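Local structure of glutathione S-transferase omega-like 2 (Saccharomyces cerevisiae, 5LKB) at residues Y38-L44 against V64-V70; C46-T52 against T157-L161. The protein acts as a glutathione-dependent '1-Cys' thiol transferase that reduces dehydroascorbate and dimethylarsinic acid and reacts with glutathionyl-(hydro)quinones. All blocks are in the same frame, centred on the assembly; numbering follows the deposited sequence.

Interaction 1: residues Y38-L44 against V64-V70; sequences YWLYVSL and VIGCSVV
Trp39 NE1 donates to Ser68 OG at 2.8 Å, a nearly straight bond (163° at the hydrogen) lying close to the indole plane. Four backbone hydrogen bonds join the same strands: Leu40 N to Gly66 O (2.9 Å), Ser68 N to Leu40 O, Val42 N to Ser68 O and Val70 N to Val42 O. Two waters prolong the pairing at its start, bridging Tyr38 to the carbonyl of Val64, while a third ties Ser43 OG, also hydrogen-bonded to Ala45 N, and Leu44 N to Val70 O. The strands are the parallel pair of the beta-alpha-beta unit of the thioredoxin-like domain, with helix 47-58 as the crossover. On the face of Trp39 and Tyr41, the indole lies flat over the backbone of Gly66, whose CA stands 3.4 Å from the centroid of the six-membered ring, 6° off its normal, in a CH-pi contact. His135 and Trp98 meet the same indole edge-to-face. Ser68 CB reaches Tyr41 CD1 obliquely, at 3.8 Å. The face toward helix 47-58 is apolar: with chi1 at -56°, Val42 places CG2 between its backbone N and carbonyl carbon, where it touches both Cys67 SG and Val69 CG2. Just beyond the strand, Leu44 CG touches Val69 CG1, the two side chains crossing at about a right angle.

Interaction 2: residues C46-T52 against T157-L161; sequences CPWAHRT and TVPVL
Pro159 lies against the first turn of helix 47-58, and the two segments meet by van der Waals contact. Its ring meets the helix around Ala49: CD is 3.7 Å from Ala49 N, CB is 3.9 Å from the Ala49 methyl, and CG reaches both Ala49 CA and Thr52 CG2. The Thr52 side chain crosses the proline ring obliquely, and Trp48 adds a looser touch through its CB while its indole extends in another direction, beside the glutathione ligand Arg15. Val158 packs on the nucleophile: its CG2 is 3.8 Å from Cys46 CB and 4.0 Å from Cys46 SG.

The hydrogen bonds lie within 46-52 and probably help to hold the groups that Val158 and Pro159 meet. Cys46 is the N-cap, and its SG, swung anti to the backbone N (chi1 171°), accepts from Ala49 N at 3.2 Å along an almost straight line (176°). The N-H of Ala49 thus ties the nucleophile's sulfur to the start of the helix. One turn on, Thr52 OG1 donates to Ala49 O at 2.8 Å, in the carbonyl plane on a lone pair, which helps to fix the rotation that turns CG2 to the proline.

A cis peptide bond precedes Pro159, the cis-proline characteristic of the thioredoxin fold. In glutathione transferases the residue before it offers its backbone to the cysteine of glutathione; here Val158 is a glutathione-binding residue, and its O binds a glycerol probably left from crystallisation.

Trp79, also a glutathione ligand, lies beside Val158. Helix 174-182 lends Ile177 to Thr52 and Pro159, strand 38-42 reaches Ala49 and Thr52 through Val42, and helix 285-304 covers Pro47, His50 and Arg51.

Both contacts are buried in the thioredoxin-like domain: interaction 1 pairs the two strands that helix 47-58 connects, and interaction 2 packs that helix on the loop leading into strand 160-163. Within the sheet, interaction 1 buries 619 Å² and relies on backbone hydrogen bonds, with an indole-hydroxyl bond and a CH-pi contact on one face. Interaction 2 is smaller, at 199 Å², and brings helix and cis-proline loop together through van der Waals contact at the active site. A probable hydrogen bond from Tyr41 N to Val160 O is part of the antiparallel pairing of strands 38-42 and 160-163, and Leu40 CD2 packs on Thr52 OG1. Ser43 already approaches the glutathione ligands Trp79 and Val158.

Interaction 1: residues Y38-L44 against V64-V70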
loop_
_atom_site.group_PDB
_atom_site.type_symbol
_atom_site.label_atom_id
_atom_site.label_comp_id
_atom_site.label_asym_id
_atom_site.label_seq_id
_atom_site.Cartn_x
_atom_site.Cartn_y
_atom_site.Cartn_z
ATOM N N TYR A 38 12.751 -29.679 -25.686
ATOM C CA TYR A 38 12.795 -28.315 -25.150
ATOM C C TYR A 38 12.299 -28.266 -23.711
ATOM O O TYR A 38 11.488 -29.087 -23.276
ATOM C CB TYR A 38 11.991 -27.385 -26.063
ATOM C CG TYR A 38 12.504 -27.403 -27.511
ATOM C CD1 TYR A 38 13.595 -26.653 -27.902
ATOM C CD2 TYR A 38 11.870 -28.166 -28.445
ATOM C CE1 TYR A 38 14.086 -26.699 -29.206
ATOM C CE2 TYR A 38 12.355 -28.240 -29.738
ATOM C CZ TYR A 38 13.438 -27.468 -30.117
ATOM O OH TYR A 38 13.975 -27.479 -31.430
ATOM N N TRP A 39 12.759 -27.233 -23.007
ATOM C CA TRP A 39 12.485 -27.063 -21.594
ATOM C C TRP A 39 12.186 -25.587 -21.354
ATOM O O TRP A 39 12.681 -24.706 -22.050
ATOM C CB TRP A 39 13.697 -27.436 -20.731
ATOM C CG TRP A 39 13.290 -28.055 -19.417
ATOM C CD1 TRP A 39 13.304 -27.480 -18.194
ATOM C CD2 TRP A 39 12.821 -29.379 -19.239
ATOM N NE1 TRP A 39 12.849 -28.376 -17.245
ATOM C CE2 TRP A 39 12.564 -29.561 -17.882
ATOM C CE3 TRP A 39 12.611 -30.439 -20.103
ATOM C CZ2 TRP A 39 12.116 -30.772 -17.377
ATOM C CZ3 TRP A 39 12.159 -31.598 -19.621
ATOM C CH2 TRP A 39 11.902 -31.773 -18.254
ATOM N N LEU A 40 11.331 -25.339 -20.384
ATOM C CA LEU A 40 10.894 -23.998 -20.038
ATOM C C LEU A 40 11.297 -23.769 -18.592
ATOM O O LEU A 40 10.731 -24.394 -17.679
ATOM C CB LEU A 40 9.377 -23.871 -20.264
ATOM C CG LEU A 40 8.825 -22.471 -19.978
ATOM C CD1 LEU A 40 9.457 -21.470 -21.031
ATOM C CD2 LEU A 40 7.339 -22.473 -20.083
ATOM N N TYR A 41 12.255 -22.851 -18.358
ATOM C CA TYR A 41 12.704 -22.483 -17.015
ATOM C C TYR A 41 12.057 -21.148 -16.647
ATOM O O TYR A 41 12.151 -20.188 -17.404
ATOM C CB TYR A 41 14.224 -22.300 -16.968
ATOM C CG TYR A 41 15.031 -23.588 -17.206
ATOM C CD1 TYR A 41 15.290 -24.457 -16.146
ATOM C CD2 TYR A 41 15.505 -23.931 -18.466
ATOM C CE1 TYR A 41 16.003 -25.629 -16.337
ATOM C CE2 TYR A 41 16.226 -25.086 -18.650
ATOM C CZ TYR A 41 16.511 -25.903 -17.588
ATOM O OH TYR A 41 17.233 -27.070 -17.807
ATOM N N VAL A 42 11.391 -21.103 -15.482
ATOM C CA VAL A 42 10.592 -19.950 -15.095
ATOM C C VAL A 42 10.832 -19.631 -13.637
ATOM O O VAL A 42 11.391 -20.424 -12.879
ATOM C CB VAL A 42 9.081 -20.197 -15.273
ATOM C CG1 VAL A 42 8.750 -20.605 -16.694
ATOM C CG2 VAL A 42 8.607 -21.291 -14.348
ATOM N N SER A 43 10.389 -18.427 -13.253
ATOM C CA SER A 43 9.969 -18.144 -11.881
ATOM C C SER A 43 8.468 -17.986 -11.862
ATOM O O SER A 43 7.902 -17.353 -12.731
ATOM C CB SER A 43 10.602 -16.875 -11.318
ATOM O OG SER A 43 10.018 -16.510 -10.061
ATOM N N LEU A 44 7.803 -18.560 -10.840
ATOM C CA LEU A 44 6.373 -18.293 -10.645
ATOM C C LEU A 44 6.081 -16.870 -10.156
ATOM O O LEU A 44 4.945 -16.419 -10.324
ATOM C CB LEU A 44 5.830 -19.273 -9.616
ATOM C CG LEU A 44 5.673 -20.724 -10.028
ATOM C CD1 LEU A 44 5.478 -21.654 -8.867
ATOM C CD2 LEU A 44 4.491 -20.791 -10.971
ATOM N N VAL A 64 4.925 -32.086 -23.436
ATOM C CA VAL A 64 5.811 -31.919 -24.578
ATOM C C VAL A 64 7.045 -31.130 -24.203
ATOM O O VAL A 64 8.158 -31.391 -24.674
ATOM C CB VAL A 64 5.031 -31.215 -25.692
ATOM C CG1 VAL A 64 5.948 -30.991 -26.931
ATOM C CG2 VAL A 64 3.798 -31.969 -26.041
ATOM N N ILE A 65 6.853 -30.157 -23.305
ATOM C CA ILE A 65 7.892 -29.237 -22.901
ATOM C C ILE A 65 7.941 -29.261 -21.379
ATOM O O ILE A 65 6.990 -28.814 -20.724
ATOM C CB ILE A 65 7.593 -27.828 -23.425
ATOM C CG1 ILE A 65 7.609 -27.866 -24.948
ATOM C CG2 ILE A 65 8.607 -26.836 -22.909
ATOM C CD1 ILE A 65 7.144 -26.564 -25.623
ATOM N N GLY A 66 9.016 -29.799 -20.802
ATOM C CA GLY A 66 9.128 -29.863 -19.348
ATOM C C GLY A 66 9.277 -28.492 -18.776
ATOM O O GLY A 66 9.661 -27.570 -19.483
ATOM N N CYS A 67 9.097 -28.373 -17.451
ATOM C CA CYS A 67 9.279 -27.086 -16.788
ATOM C C CYS A 67 10.004 -27.251 -15.459
ATOM O O CYS A 67 9.758 -28.231 -14.743
ATOM C CB CYS A 67 7.904 -26.512 -16.551
ATOM S SG CYS A 67 7.785 -25.001 -15.536
ATOM N N SER A 68 10.853 -26.285 -15.139
ATOM C CA SER A 68 11.559 -26.225 -13.882
ATOM C C SER A 68 11.422 -24.800 -13.364
ATOM O O SER A 68 11.278 -23.863 -14.160
ATOM C CB SER A 68 13.024 -26.590 -13.990
ATOM O OG SER A 68 13.086 -27.962 -14.438
ATOM N N VAL A 69 11.504 -24.633 -12.046
ATOM C CA VAL A 69 11.140 -23.359 -11.388
ATOM C C VAL A 69 12.276 -22.903 -10.471
ATOM O O VAL A 69 12.682 -23.628 -9.553
ATOM C CB VAL A 69 9.833 -23.500 -10.602
ATOM C CG1 VAL A 69 9.471 -22.116 -10.055
ATOM C CG2 VAL A 69 8.748 -24.031 -11.451
ATOM N N VAL A 70 12.783 -21.687 -10.704
ATOM C CA VAL A 70 13.767 -21.094 -9.828
ATOM C C VAL A 70 13.136 -20.650 -8.506
ATOM O O VAL A 70 11.919 -20.484 -8.407
ATOM C CB VAL A 70 14.477 -19.902 -10.499
ATOM C CG1 VAL A 70 15.313 -20.412 -11.714
ATOM C CG2 VAL A 70 13.546 -18.792 -10.899
HETATM O O HOH W 1 10.099 -30.728 -26.466
HETATM O O HOH W 2 10.589 -31.698 -22.899
HETATM O O HOH W 3 9.783 -18.767 -8.599
#

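Interaction 2: residues C46-T52 against T157-L161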
loop_
_atom_site.group_PDB
_atom_site.type_symbol
_atom_site.label_atom_id
_atom_site.label_comp_id
_atom_site.label_asym_id
_atom_site.label_seq_id
_atom_site.Cartn_x
_atom_site.Cartn_y
_atom_site.Cartn_z
ATOM N N CYS A 46 7.424 -14.178 -11.624
ATOM C CA CYS A 46 7.668 -13.263 -12.730
ATOM C C CYS A 46 6.458 -13.219 -13.644
ATOM O O CYS A 46 6.051 -14.270 -14.147
ATOM C CB CYS A 46 8.864 -13.774 -13.566
ATOM S SG CYS A 46 9.110 -12.885 -15.086
ATOM N N PRO A 47 5.908 -12.040 -13.967
ATOM C CA PRO A 47 4.740 -11.969 -14.838
ATOM C C PRO A 47 5.065 -12.277 -16.298
ATOM O O PRO A 47 4.160 -12.602 -17.077
ATOM C CB PRO A 47 4.278 -10.504 -14.664
ATOM C CG PRO A 47 5.503 -9.758 -14.387
ATOM C CD PRO A 47 6.322 -10.672 -13.505
ATOM N N TRP A 48 6.325 -12.071 -16.668
ATOM C CA TRP A 48 6.769 -12.378 -18.029
ATOM C C TRP A 48 6.802 -13.888 -18.207
ATOM O O TRP A 48 6.231 -14.441 -19.173
ATOM C CB TRP A 48 8.142 -11.693 -18.238
ATOM C CG TRP A 48 8.235 -10.257 -17.798
ATOM C CD1 TRP A 48 8.814 -9.806 -16.652
ATOM C CD2 TRP A 48 7.619 -9.101 -18.402
ATOM N NE1 TRP A 48 8.615 -8.465 -16.501
ATOM C CE2 TRP A 48 7.913 -7.995 -17.580
ATOM C CE3 TRP A 48 6.899 -8.883 -19.577
ATOM C CZ2 TRP A 48 7.509 -6.713 -17.897
ATOM C CZ3 TRP A 48 6.515 -7.623 -19.902
ATOM C CH2 TRP A 48 6.819 -6.531 -19.048
ATOM N N ALA A 49 7.477 -14.576 -17.279
ATOM C CA ALA A 49 7.499 -16.040 -17.307
ATOM C C ALA A 49 6.105 -16.618 -17.137
ATOM O O ALA A 49 5.762 -17.651 -17.717
ATOM C CB ALA A 49 8.447 -16.550 -16.225
ATOM N N HIS A 50 5.256 -15.961 -16.333
ATOM C CA HIS A 50 3.916 -16.451 -16.123
ATOM C C HIS A 50 3.170 -16.554 -17.459
ATOM O O HIS A 50 2.375 -17.431 -17.647
ATOM C CB HIS A 50 3.204 -15.568 -15.073
ATOM C CG HIS A 50 1.924 -16.128 -14.530
ATOM N ND1 HIS A 50 1.178 -15.450 -13.562
ATOM C CD2 HIS A 50 1.304 -17.309 -14.740
ATOM C CE1 HIS A 50 0.146 -16.200 -13.235
ATOM N NE2 HIS A 50 0.204 -17.337 -13.927
ATOM N N ARG A 51 3.405 -15.628 -18.391
ATOM C CA ARG A 51 2.749 -15.686 -19.690
ATOM C C ARG A 51 2.985 -17.021 -20.323
ATOM O O ARG A 51 2.068 -17.578 -20.906
ATOM C CB ARG A 51 3.320 -14.630 -20.634
ATOM C CG ARG A 51 3.203 -13.141 -20.205
ATOM C CD ARG A 51 4.103 -12.349 -21.116
ATOM N NE ARG A 51 3.759 -10.935 -21.140
ATOM C CZ ARG A 51 4.286 -10.070 -21.986
ATOM N NH1 ARG A 51 5.163 -10.512 -22.901
ATOM N NH2 ARG A 51 3.915 -8.808 -21.943
ATOM N N THR A 52 4.201 -17.520 -20.195
ATOM C CA THR A 52 4.564 -18.755 -20.883
ATOM C C THR A 52 3.951 -19.971 -20.212
ATOM O O THR A 52 3.642 -20.949 -20.902
ATOM C CB THR A 52 6.085 -18.881 -21.024
ATOM O OG1 THR A 52 6.747 -19.172 -19.807
ATOM C CG2 THR A 52 6.707 -17.642 -21.602
ATOM N N THR A 157 17.817 -13.369 -17.144
ATOM C CA THR A 157 16.381 -13.226 -16.910
ATOM C C THR A 157 15.640 -14.536 -17.124
ATOM O O THR A 157 16.124 -15.461 -17.792
ATOM C CB THR A 157 15.783 -12.176 -17.849
ATOM O OG1 THR A 157 16.159 -12.473 -19.214
ATOM C CG2 THR A 157 16.275 -10.781 -17.509
ATOM N N VAL A 158 14.450 -14.631 -16.481
ATOM C CA VAL A 158 13.433 -15.644 -16.828
ATOM C C VAL A 158 12.361 -14.983 -17.676
ATOM O O VAL A 158 12.173 -13.784 -17.594
ATOM C CB VAL A 158 12.814 -16.348 -15.587
ATOM C CG1 VAL A 158 13.867 -17.162 -14.887
ATOM C CG2 VAL A 158 12.224 -15.300 -14.612
ATOM N N PRO A 159 11.635 -15.740 -18.484
ATOM C CA PRO A 159 11.689 -17.175 -18.780
ATOM C C PRO A 159 12.821 -17.523 -19.763
ATOM O O PRO A 159 13.260 -16.662 -20.551
ATOM C CB PRO A 159 10.352 -17.416 -19.470
ATOM C CG PRO A 159 10.099 -16.211 -20.164
ATOM C CD PRO A 159 10.584 -15.112 -19.294
ATOM N N VAL A 160 13.214 -18.792 -19.757
ATOM C CA VAL A 160 14.174 -19.317 -20.721
ATOM C C VAL A 160 13.558 -20.523 -21.403
ATOM O O VAL A 160 13.141 -21.476 -20.734
ATOM C CB VAL A 160 15.486 -19.680 -20.029
ATOM C CG1 VAL A 160 16.402 -20.444 -20.999
ATOM C CG2 VAL A 160 16.212 -18.429 -19.516
ATOM N N LEU A 161 13.516 -20.491 -22.744
ATOM C CA LEU A 161 13.128 -21.650 -23.557
ATOM C C LEU A 161 14.419 -22.289 -24.104
ATOM O O LEU A 161 15.189 -21.634 -24.814
ATOM C CB LEU A 161 12.177 -21.241 -24.669
ATOM C CG LEU A 161 11.761 -22.359 -25.619
ATOM C CD1 LEU A 161 10.929 -23.410 -24.875
ATOM C CD2 LEU A 161 11.001 -21.785 -26.788
#